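Local coordinates for tyrosine recombinase XerH (Helicobacter pylori, PDB 5JJV), which cuts and rejoins recombining DNA molecules at difH sites as a site-specific tyrosine recombinase and takes part in chromosome segregation, at a contact of chain A with DNA. Numbering follows the deposited sequence.

A contact of chain A with DNA. Residues 122, 124-125, 128, 171, 306. With nucleotides of chain B.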
loop_
_atom_site.group_PDB
_atom_site.type_symbol
_atom_site.label_atom_id
_atom_site.label_comp_id
_atom_site.label_asym_id
_atom_site.label_seq_id
_atom_site.Cartn_x
_atom_site.Cartn_y
_atom_site.Cartn_z
ATOM N N SER A 122 24.258 -5.635 -9.730
ATOM C CA SER A 122 23.520 -4.888 -8.718
ATOM C C SER A 122 22.030 -5.200 -8.788
ATOM O O SER A 122 21.530 -5.655 -9.819
ATOM C CB SER A 122 23.748 -3.383 -8.883
ATOM O OG SER A 122 23.150 -2.902 -10.073
ATOM N N ALA A 124 19.667 -3.093 -8.790
ATOM C CA ALA A 124 19.076 -2.147 -9.727
ATOM C C ALA A 124 19.163 -2.679 -11.153
ATOM O O ALA A 124 18.239 -2.504 -11.949
ATOM C CB ALA A 124 19.760 -0.796 -9.620
ATOM N N THR A 125 20.280 -3.327 -11.469
ATOM C CA THR A 125 20.472 -3.920 -12.787
ATOM C C THR A 125 19.552 -5.122 -12.960
ATOM O O THR A 125 19.000 -5.336 -14.038
ATOM C CB THR A 125 21.938 -4.345 -13.011
ATOM O OG1 THR A 125 22.795 -3.206 -12.862
ATOM C CG2 THR A 125 22.123 -4.921 -14.403
ATOM N N ASN A 128 16.223 -3.955 -14.009
ATOM C CA ASN A 128 16.219 -3.586 -15.421
ATOM C C ASN A 128 16.044 -4.808 -16.322
ATOM O O ASN A 128 15.348 -4.747 -17.336
ATOM C CB ASN A 128 17.507 -2.841 -15.783
ATOM C CG ASN A 128 17.567 -1.449 -15.171
ATOM O OD1 ASN A 128 16.536 -0.834 -14.896
ATOM N ND2 ASN A 128 18.779 -0.946 -14.959
ATOM N N LYS A 171 19.168 1.820 -2.622
ATOM C CA LYS A 171 20.352 2.480 -2.086
ATOM C C LYS A 171 20.138 3.982 -1.933
ATOM O O LYS A 171 19.903 4.685 -2.919
ATOM C CB LYS A 171 21.560 2.210 -2.986
ATOM C CG LYS A 171 21.745 0.745 -3.340
ATOM C CD LYS A 171 22.871 0.540 -4.340
ATOM C CE LYS A 171 24.220 0.899 -3.746
ATOM N NZ LYS A 171 25.337 0.532 -4.659
ATOM N N LYS A 306 29.868 7.333 -5.204
ATOM C CA LYS A 306 29.566 8.059 -6.433
ATOM C C LYS A 306 30.364 9.358 -6.458
ATOM O O LYS A 306 30.397 10.089 -5.467
ATOM C CB LYS A 306 28.068 8.353 -6.544
ATOM C CG LYS A 306 27.161 7.166 -6.263
ATOM C CD LYS A 306 27.117 6.188 -7.424
ATOM C CE LYS A 306 26.171 5.035 -7.124
ATOM N NZ LYS A 306 25.855 4.221 -8.332
ATOM P P DA B 9 27.440 -6.035 -17.825
ATOM O OP1 DA B 9 28.227 -7.109 -17.180
ATOM O OP2 DA B 9 26.153 -6.355 -18.483
ATOM O "O5'" DA B 9 27.167 -4.876 -16.760
ATOM C "C5'" DA B 9 28.258 -4.138 -16.236
ATOM C "C4'" DA B 9 27.780 -2.924 -15.463
ATOM O "O4'" DA B 9 27.271 -1.927 -16.375
ATOM C "C3'" DA B 9 26.656 -3.186 -14.452
ATOM O "O3'" DA B 9 27.135 -2.925 -13.141
ATOM C "C2'" DA B 9 25.540 -2.203 -14.857
ATOM C "C1'" DA B 9 26.297 -1.184 -15.697
ATOM N N9 DA B 9 25.474 -0.485 -16.684
ATOM C C8 DA B 9 24.782 -1.039 -17.725
ATOM N N7 DA B 9 24.136 -0.161 -18.458
ATOM C C5 DA B 9 24.431 1.054 -17.860
ATOM C C6 DA B 9 24.053 2.379 -18.160
ATOM N N6 DA B 9 23.258 2.704 -19.185
ATOM N N1 DA B 9 24.523 3.360 -17.361
ATOM C C2 DA B 9 25.316 3.032 -16.335
ATOM N N3 DA B 9 25.741 1.827 -15.955
ATOM C C4 DA B 9 25.257 0.873 -16.767
ATOM P P DA B 10 26.198 -3.167 -11.858
ATOM O OP1 DA B 10 27.093 -3.448 -10.714
ATOM O OP2 DA B 10 25.147 -4.138 -12.232
ATOM O "O5'" DA B 10 25.514 -1.744 -11.620
ATOM C "C5'" DA B 10 26.325 -0.579 -11.563
ATOM C "C4'" DA B 10 25.482 0.661 -11.331
ATOM O "O4'" DA B 10 24.925 1.119 -12.592
ATOM C "C3'" DA B 10 24.294 0.469 -10.385
ATOM O "O3'" DA B 10 24.231 1.551 -9.465
ATOM C "C2'" DA B 10 23.092 0.469 -11.330
ATOM C "C1'" DA B 10 23.570 1.435 -12.398
ATOM N N9 DA B 10 22.867 1.299 -13.670
ATOM C C8 DA B 10 22.523 0.138 -14.306
ATOM N N7 DA B 10 21.891 0.326 -15.442
ATOM C C5 DA B 10 21.816 1.704 -15.557
ATOM C C6 DA B 10 21.262 2.547 -16.541
ATOM N N6 DA B 10 20.656 2.094 -17.642
ATOM N N1 DA B 10 21.359 3.879 -16.351
ATOM C C2 DA B 10 21.968 4.331 -15.249
ATOM N N3 DA B 10 22.524 3.639 -14.256
ATOM C C4 DA B 10 22.413 2.319 -14.474
ATOM P P DA B 11 23.462 1.376 -8.068
ATOM O OP1 DA B 11 23.756 2.560 -7.233
ATOM O OP2 DA B 11 23.781 0.026 -7.555
ATOM O "O5'" DA B 11 21.917 1.392 -8.479
ATOM C "C5'" DA B 11 21.123 2.549 -8.247
ATOM C "C4'" DA B 11 21.449 3.653 -9.238
ATOM O "O4'" DA B 11 21.323 3.146 -10.592
ATOM C "C3'" DA B 11 20.533 4.876 -9.145
ATOM O "O3'" DA B 11 21.300 6.066 -9.060
ATOM C "C2'" DA B 11 19.704 4.830 -10.430
ATOM C "C1'" DA B 11 20.614 4.072 -11.383
ATOM N N9 DA B 11 19.876 3.336 -12.409
ATOM C C8 DA B 11 19.675 1.985 -12.474
ATOM N N7 DA B 11 18.960 1.605 -13.508
ATOM C C5 DA B 11 18.667 2.788 -14.164
ATOM C C6 DA B 11 17.936 3.068 -15.337
ATOM N N6 DA B 11 17.346 2.125 -16.080
ATOM N N1 DA B 11 17.835 4.359 -15.717
ATOM C C2 DA B 11 18.426 5.298 -14.972
ATOM N N3 DA B 11 19.136 5.158 -13.853
ATOM C C4 DA B 11 19.220 3.866 -13.498
HETATM O O HOH W 1 21.511 -1.219 -6.861
#
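Asn128 reaches from helix 123-143 into the major groove and meets the Hoogsteen edge of DA11 with its carboxamide. From CB, CG lies anti to the backbone carbonyl carbon (chi1 -70°), which turns the amide toward the adenine. Asn128 CG stands 3.7 Å from DA11 N7. At the tip, Asn128 ND2 gives a nearly straight hydrogen bond to DA11 N7 at 2.9 Å, with the acceptor almost in the amide plane. Asn128 ND2 also passes 3.4 Å from DA10 N7. Asn128 OD1 takes the 6-amino group, DA11 N6, over 3.3 Å, but this donor lies well above the carbonyl plane, 44° out of it. One donor and one acceptor suit adenine, though the twist makes the second half less ideal.

Ser122 caps the same helix, its OG accepting from the backbone N of Thr125. The DA10 phosphate sits at this N-terminal end, where the helix may favour its charge. Ser122 N grips OP2, and Thr125 OG1 donates to DA10 OP2 at 2.6 Å. Ser122 OG is within bonding reach of both the ester oxygen O5' of DA10 and Thr125 OG1, so its hydrogen can serve one at a time. Ala124 lays its methyl against the DA11 backbone, and its N reaches that phosphate through a water.

Across the phosphate from Ala124, Lys306 NZ bridges to DA11 OP1 at 2.9 Å; Lys171 NZ approaches OP2 more weakly from a third direction.

Core-binding residues, Lys171 from the segment ahead of helix 178-190 and Lys306 from the catalytic domain thus clamp one backbone stretch. The contact's centre lies about 17 Å from active-site Arg214, and Asn128 adds base reading likely to help recognise difH.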